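Local atomic coordinates of acyl-CoA dehydrogenase domain protein Tcur3481 (Thermomonospora curvata, PDB entry 6WY9), a protein that probably serves as an FAD-dependent acyl-CoA dehydrogenase or a close relative, holding its flavin here in the reduced dihydro form. Residues A243-L246 and K247-Q251; R254-G257 and T258-A261. One frame throughout, in Å; residues are numbered along the deposited sequence.

Contact 1: residues A243-L246 and K247-Q251; sequences ASYL and KEREQ. With FDA (dihydroflavine-adenine dinucleotide), chain C.
Tyr-245 and Arg-249 run side by side and point the same way, one helical turn apart near the C-terminal part of helix 215-248. CB of Arg-249 sits over one face of the phenol ring, 4.2 Å from the ring centroid of Tyr-245 and 26° off the ring normal, a CH-pi contact. Farther out, CG of Arg-249 comes 3.4 Å from OH of Tyr-245. The arginine chain starts opposite its backbone N (chi1 -155°) and bends at chi2 (-65°), which turns the guanidinium away from the ring and to the cofactor's diphosphate. There NE of Arg-249 gives a hydrogen bond to O1A of the dihydroflavine-adenine dinucleotide at 2.7 Å, and NH2 gives another to O2P at 2.8 Å. Gripping both phosphates should fix the rotation of the guanidinium and offset part of their charge. Over one of its faces sits NE2 of Gln-251, itself bonded to the carbonyl O of Glu-250 at 2.7 Å. Main-chain bonds secure the turn below: O of Tyr-245 accepts from N of Arg-249 at 3.0 Å and from N of Glu-248 at 2.9 Å. His-319 stacks on the ring of Tyr-245, while Leu-246 packs on Val-262 and Leu-266 of helix 260-288, and strand 250-251 leads on to its antiparallel partner 254-255.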
loop_
_atom_site.group_PDB
_atom_site.type_symbol
_atom_site.label_atom_id
_atom_site.label_comp_id
_atom_site.label_asym_id
_atom_site.label_seq_id
_atom_site.Cartn_x
_atom_site.Cartn_y
_atom_site.Cartn_z
ATOM N N ALA B 243 -0.259 4.775 21.200
ATOM C CA ALA B 243 -0.835 6.103 21.406
ATOM C C ALA B 243 -0.370 6.710 22.732
ATOM O O ALA B 243 0.021 7.891 22.794
ATOM C CB ALA B 243 -2.367 6.018 21.366
ATOM N N SER B 244 -0.464 5.932 23.827
ATOM C CA SER B 244 0.003 6.422 25.123
ATOM C C SER B 244 1.484 6.767 25.083
ATOM O O SER B 244 1.915 7.769 25.670
ATOM C CB SER B 244 -0.243 5.371 26.230
ATOM O OG SER B 244 -1.628 5.068 26.376
ATOM N N TYR B 245 2.298 5.881 24.510
ATOM C CA TYR B 245 3.737 6.121 24.475
ATOM C C TYR B 245 4.062 7.414 23.703
ATOM O O TYR B 245 4.889 8.223 24.150
ATOM C CB TYR B 245 4.468 4.918 23.836
ATOM C CG TYR B 245 5.967 5.122 23.772
ATOM C CD1 TYR B 245 6.727 4.981 24.913
ATOM C CD2 TYR B 245 6.616 5.455 22.576
ATOM C CE1 TYR B 245 8.117 5.180 24.905
ATOM C CE2 TYR B 245 8.029 5.654 22.548
ATOM C CZ TYR B 245 8.757 5.526 23.701
ATOM O OH TYR B 245 10.124 5.705 23.716
ATOM N N LEU B 246 3.401 7.638 22.557
ATOM C CA LEU B 246 3.703 8.798 21.714
ATOM C C LEU B 246 3.254 10.128 22.357
ATOM O O LEU B 246 3.694 11.202 21.908
ATOM C CB LEU B 246 3.054 8.625 20.315
ATOM C CG LEU B 246 3.634 7.439 19.506
ATOM C CD1 LEU B 246 2.840 7.073 18.211
ATOM C CD2 LEU B 246 5.078 7.734 19.160
ATOM N N LYS B 247 2.372 10.078 23.358
ATOM C CA LYS B 247 2.082 11.282 24.133
ATOM C C LYS B 247 3.230 11.631 25.063
ATOM O O LYS B 247 3.403 12.798 25.401
ATOM C CB LYS B 247 0.815 11.110 24.973
ATOM C CG LYS B 247 -0.438 10.843 24.145
ATOM C CD LYS B 247 -1.620 10.374 25.030
ATOM C CE LYS B 247 -2.776 10.023 24.108
ATOM N NZ LYS B 247 -3.904 9.344 24.771
ATOM N N GLU B 248 3.946 10.615 25.563
ATOM C CA GLU B 248 4.996 10.776 26.571
ATOM C C GLU B 248 6.318 11.181 25.933
ATOM O O GLU B 248 7.018 12.085 26.415
ATOM C CB GLU B 248 5.207 9.443 27.313
ATOM C CG GLU B 248 4.038 8.948 28.188
ATOM C CD GLU B 248 4.227 7.495 28.656
ATOM O OE1 GLU B 248 5.248 6.846 28.311
ATOM O OE2 GLU B 248 3.325 6.988 29.355
ATOM N N ARG B 249 6.687 10.490 24.867
ATOM C CA ARG B 249 8.031 10.630 24.320
ATOM C C ARG B 249 8.123 11.930 23.525
ATOM O O ARG B 249 7.334 12.128 22.592
ATOM C CB ARG B 249 8.331 9.436 23.408
ATOM C CG ARG B 249 9.820 9.100 23.234
ATOM C CD ARG B 249 10.628 10.210 22.524
ATOM N NE ARG B 249 11.912 9.601 22.187
ATOM C CZ ARG B 249 12.965 9.520 23.003
ATOM N NH1 ARG B 249 12.979 10.130 24.214
ATOM N NH2 ARG B 249 14.052 8.881 22.569
ATOM N N GLU B 250 9.086 12.792 23.874
ATOM C CA GLU B 250 9.341 14.026 23.144
ATOM C C GLU B 250 10.694 13.980 22.441
ATOM O O GLU B 250 11.676 13.434 22.964
ATOM C CB GLU B 250 9.281 15.255 24.078
ATOM C CG GLU B 250 8.035 15.196 24.924
ATOM C CD GLU B 250 7.653 16.517 25.536
ATOM O OE1 GLU B 250 8.412 17.502 25.375
ATOM O OE2 GLU B 250 6.574 16.567 26.167
ATOM N N GLN B 251 10.707 14.519 21.229
ATOM C CA GLN B 251 11.896 14.787 20.455
ATOM C C GLN B 251 11.649 16.121 19.771
ATOM O O GLN B 251 10.498 16.480 19.483
ATOM C CB GLN B 251 12.169 13.682 19.420
ATOM C CG GLN B 251 12.626 12.317 20.011
ATOM C CD GLN B 251 14.015 12.425 20.663
ATOM O OE1 GLN B 251 15.055 12.243 19.994
ATOM N NE2 GLN B 251 14.038 12.725 21.974
HETATM P PA FDA C . 12.505 8.080 18.720
HETATM O O1A FDA C . 11.697 8.050 19.977
HETATM O O2A FDA C . 13.393 9.299 18.416
HETATM O O5B FDA C . 11.425 8.076 17.415
HETATM C C5B FDA C . 10.608 6.943 17.544
HETATM C C4B FDA C . 9.703 6.910 16.298
HETATM O O4B FDA C . 9.062 8.272 16.228
HETATM C C3B FDA C . 10.486 6.862 14.984
HETATM O O3B FDA C . 10.734 5.571 14.565
HETATM C C2B FDA C . 9.493 7.488 14.021
HETATM O O2B FDA C . 8.329 6.628 13.718
HETATM C C1B FDA C . 8.902 8.681 14.833
HETATM N N9A FDA C . 9.543 9.970 14.580
HETATM C C8A FDA C . 10.685 10.524 15.192
HETATM N N7A FDA C . 10.946 11.751 14.759
HETATM C C5A FDA C . 9.961 12.020 13.834
HETATM C C6A FDA C . 9.735 13.146 13.027
HETATM N N6A FDA C . 10.538 14.226 13.080
HETATM N N1A FDA C . 8.689 13.175 12.173
HETATM C C2A FDA C . 7.925 12.043 12.171
HETATM N N3A FDA C . 8.018 10.888 12.874
HETATM C C4A FDA C . 9.062 10.925 13.717
HETATM N N1 FDA C . 22.382 3.892 18.290
HETATM C C2 FDA C . 23.731 4.196 18.569
HETATM O O2 FDA C . 24.044 5.327 19.001
HETATM N N3 FDA C . 24.651 3.182 18.331
HETATM C C4 FDA C . 24.322 1.893 17.850
HETATM O O4 FDA C . 25.204 1.059 17.695
HETATM C C4X FDA C . 22.923 1.669 17.596
HETATM N N5 FDA C . 22.513 0.421 17.122
HETATM C C5X FDA C . 21.216 0.043 17.342
HETATM C C6 FDA C . 20.850 -1.252 17.297
HETATM C C7 FDA C . 19.501 -1.600 17.556
HETATM C C7M FDA C . 19.158 -2.975 17.505
HETATM C C8 FDA C . 18.560 -0.676 17.820
HETATM C C8M FDA C . 17.151 -1.035 18.079
HETATM C C9 FDA C . 18.924 0.660 17.835
HETATM C C9A FDA C . 20.252 1.010 17.610
HETATM N N10 FDA C . 20.643 2.359 17.618
HETATM C C10 FDA C . 22.000 2.624 17.826
HETATM C "C1'" FDA C . 19.645 3.392 18.018
HETATM C "C2'" FDA C . 18.950 4.038 16.787
HETATM O "O2'" FDA C . 19.798 4.860 16.140
HETATM C "C3'" FDA C . 17.699 4.801 17.420
HETATM O "O3'" FDA C . 16.733 3.882 17.887
HETATM C "C4'" FDA C . 17.105 5.780 16.418
HETATM O "O4'" FDA C . 18.020 6.809 16.257
HETATM C "C5'" FDA C . 15.711 6.225 16.936
HETATM O "O5'" FDA C . 15.903 6.895 18.147
HETATM P P FDA C . 14.751 6.423 19.212
HETATM O O1P FDA C . 14.890 4.981 19.301
HETATM O O2P FDA C . 14.919 7.290 20.450
HETATM O O3P FDA C . 13.255 6.694 18.544
#

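Contact 2: residues R254-G257 and T258-A261; sequences RPLG and TFQA. With FDA (dihydroflavine-adenine dinucleotide), chain C.
A tight turn with a cation-pi stack on its flank joins the short strand 254-255 to the start of helix 260-288, beside the adenine of the cofactor. The guanidinium of Arg-254 lies flat on the ring of Phe-259, their planes 18° apart and their centres separated by 4.1 Å. The overlap is offset: NH2 of Arg-254 comes within 3.4 Å of CE1 of Phe-259, near the rim of the ring. Against the opposite face of the same ring rests the adenine amino group, with N6A of the dinucleotide 3.5 Å from CE1 of Phe-259, so the phenyl is held between cation and nucleotide. Rotation of the guanidinium is limited by a bond within its plane, NE of Arg-254 to OG1 of Thr-258 at 3.1 Å. That hydroxyl donates in turn to O of Pro-255 at 2.8 Å, a position it reaches because chi1 of 66° sets OG1 between the backbone N and the carbonyl carbon. The same carbonyl takes N of Thr-258 at 2.9 Å from above its plane. A leucine at Arg-254 would probably leave OG1 of Thr-258 without its donor and one face of Phe-259 without its flat cation. Leu-256 lines the pocket, its CD1 3.4 Å from O4B of the ribose. Phe-259 occupies the N-cap position of helix 260-288, Gln-263 of that helix bonds through its side chain to O of Gly-257, and Pro-255 packs on Glu-250 of the neighbouring strand 250-251.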
loop_
_atom_site.group_PDB
_atom_site.type_symbol
_atom_site.label_atom_id
_atom_site.label_comp_id
_atom_site.label_asym_id
_atom_site.label_seq_id
_atom_site.Cartn_x
_atom_site.Cartn_y
_atom_site.Cartn_z
ATOM N N ARG B 254 8.914 18.450 21.485
ATOM C CA ARG B 254 7.470 18.240 21.528
ATOM C C ARG B 254 7.152 16.760 21.485
ATOM O O ARG B 254 7.977 15.949 21.038
ATOM C CB ARG B 254 6.759 18.972 20.372
ATOM C CG ARG B 254 7.270 18.695 18.957
ATOM C CD ARG B 254 6.736 19.798 17.984
ATOM N NE ARG B 254 6.185 19.249 16.743
ATOM C CZ ARG B 254 6.598 19.589 15.528
ATOM N NH1 ARG B 254 7.563 20.482 15.387
ATOM N NH2 ARG B 254 6.042 19.046 14.454
ATOM N N PRO B 255 5.952 16.352 21.899
ATOM C CA PRO B 255 5.578 14.940 21.820
ATOM C C PRO B 255 5.658 14.404 20.393
ATOM O O PRO B 255 5.210 15.054 19.439
ATOM C CB PRO B 255 4.127 14.920 22.334
ATOM C CG PRO B 255 4.045 16.138 23.251
ATOM C CD PRO B 255 4.897 17.182 22.545
ATOM N N LEU B 256 6.211 13.192 20.250
ATOM C CA LEU B 256 6.155 12.517 18.951
ATOM C C LEU B 256 4.730 12.509 18.410
ATOM O O LEU B 256 4.509 12.584 17.189
ATOM C CB LEU B 256 6.668 11.071 19.080
ATOM C CG LEU B 256 8.156 10.909 19.390
ATOM C CD1 LEU B 256 8.552 9.409 19.401
ATOM C CD2 LEU B 256 8.982 11.695 18.322
ATOM N N GLY B 257 3.754 12.468 19.309
ATOM C CA GLY B 257 2.359 12.411 18.930
ATOM C C GLY B 257 1.873 13.637 18.199
ATOM O O GLY B 257 0.774 13.601 17.632
ATOM N N THR B 258 2.659 14.716 18.184
ATOM C CA THR B 258 2.241 15.927 17.475
ATOM C C THR B 258 2.710 15.956 16.026
ATOM O O THR B 258 2.294 16.848 15.293
ATOM C CB THR B 258 2.788 17.203 18.135
ATOM O OG1 THR B 258 4.211 17.193 18.005
ATOM C CG2 THR B 258 2.399 17.286 19.639
ATOM N N PHE B 259 3.578 15.027 15.603
ATOM C CA PHE B 259 4.061 15.048 14.219
ATOM C C PHE B 259 2.971 14.531 13.307
ATOM O O PHE B 259 2.383 13.486 13.584
ATOM C CB PHE B 259 5.345 14.205 14.076
ATOM C CG PHE B 259 6.562 14.920 14.661
ATOM C CD1 PHE B 259 7.273 15.849 13.907
ATOM C CD2 PHE B 259 6.930 14.732 15.982
ATOM C CE1 PHE B 259 8.362 16.539 14.468
ATOM C CE2 PHE B 259 8.017 15.423 16.553
ATOM C CZ PHE B 259 8.717 16.316 15.800
ATOM N N GLN B 260 2.722 15.237 12.208
ATOM C CA GLN B 260 1.635 14.824 11.311
ATOM C C GLN B 260 1.812 13.399 10.787
ATOM O O GLN B 260 0.838 12.634 10.721
ATOM C CB GLN B 260 1.507 15.804 10.124
ATOM C CG GLN B 260 0.229 15.566 9.361
ATOM C CD GLN B 260 -0.037 16.644 8.314
ATOM O OE1 GLN B 260 0.859 17.017 7.577
ATOM N NE2 GLN B 260 -1.266 17.125 8.258
ATOM N N ALA B 261 3.031 13.020 10.382
ATOM C CA ALA B 261 3.217 11.663 9.870
ATOM C C ALA B 261 2.911 10.627 10.946
ATOM O O ALA B 261 2.436 9.521 10.639
ATOM C CB ALA B 261 4.662 11.446 9.370
HETATM P PA FDA C . 12.505 8.080 18.720
HETATM O O1A FDA C . 11.697 8.050 19.977
HETATM O O2A FDA C . 13.393 9.299 18.416
HETATM O O5B FDA C . 11.425 8.076 17.415
HETATM C C5B FDA C . 10.608 6.943 17.544
HETATM C C4B FDA C . 9.703 6.910 16.298
HETATM O O4B FDA C . 9.062 8.272 16.228
HETATM C C3B FDA C . 10.486 6.862 14.984
HETATM O O3B FDA C . 10.734 5.571 14.565
HETATM C C2B FDA C . 9.493 7.488 14.021
HETATM O O2B FDA C . 8.329 6.628 13.718
HETATM C C1B FDA C . 8.902 8.681 14.833
HETATM N N9A FDA C . 9.543 9.970 14.580
HETATM C C8A FDA C . 10.685 10.524 15.192
HETATM N N7A FDA C . 10.946 11.751 14.759
HETATM C C5A FDA C . 9.961 12.020 13.834
HETATM C C6A FDA C . 9.735 13.146 13.027
HETATM N N6A FDA C . 10.538 14.226 13.080
HETATM N N1A FDA C . 8.689 13.175 12.173
HETATM C C2A FDA C . 7.925 12.043 12.171
HETATM N N3A FDA C . 8.018 10.888 12.874
HETATM C C4A FDA C . 9.062 10.925 13.717
HETATM N N1 FDA C . 22.382 3.892 18.290
HETATM C C2 FDA C . 23.731 4.196 18.569
HETATM O O2 FDA C . 24.044 5.327 19.001
HETATM N N3 FDA C . 24.651 3.182 18.331
HETATM C C4 FDA C . 24.322 1.893 17.850
HETATM O O4 FDA C . 25.204 1.059 17.695
HETATM C C4X FDA C . 22.923 1.669 17.596
HETATM N N5 FDA C . 22.513 0.421 17.122
HETATM C C5X FDA C . 21.216 0.043 17.342
HETATM C C6 FDA C . 20.850 -1.252 17.297
HETATM C C7 FDA C . 19.501 -1.600 17.556
HETATM C C7M FDA C . 19.158 -2.975 17.505
HETATM C C8 FDA C . 18.560 -0.676 17.820
HETATM C C8M FDA C . 17.151 -1.035 18.079
HETATM C C9 FDA C . 18.924 0.660 17.835
HETATM C C9A FDA C . 20.252 1.010 17.610
HETATM N N10 FDA C . 20.643 2.359 17.618
HETATM C C10 FDA C . 22.000 2.624 17.826
HETATM C "C1'" FDA C . 19.645 3.392 18.018
HETATM C "C2'" FDA C . 18.950 4.038 16.787
HETATM O "O2'" FDA C . 19.798 4.860 16.140
HETATM C "C3'" FDA C . 17.699 4.801 17.420
HETATM O "O3'" FDA C . 16.733 3.882 17.887
HETATM C "C4'" FDA C . 17.105 5.780 16.418
HETATM O "O4'" FDA C . 18.020 6.809 16.257
HETATM C "C5'" FDA C . 15.711 6.225 16.936
HETATM O "O5'" FDA C . 15.903 6.895 18.147
HETATM P P FDA C . 14.751 6.423 19.212
HETATM O O1P FDA C . 14.890 4.981 19.301
HETATM O O2P FDA C . 14.919 7.290 20.450
HETATM O O3P FDA C . 13.255 6.694 18.544
#

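Contacts 1 and 2 form the outgoing and returning arms of one connection between helices 215-248 and 260-288, with the two-stranded pair 250-251 and 254-255 between them. Probable hydrogen bonds tie the arms together, from N of Leu-256 to O of Arg-249 at 2.8 Å and from N of Gly-257 to O of Leu-246 at 2.9 Å. Contact 1 is partly buried, with Lys-247 and Glu-248 exposed; four of the six touching residues in contact 2 are buried. Both touch the dinucleotide, but with different chemistry: 243-251 offers hydrogen bonds from a probably charged guanidinium to the diphosphate, whereas in contact 2 Leu-256 and Phe-259 present apolar surface to ribose and adenine, and the arginine backs an aromatic ring.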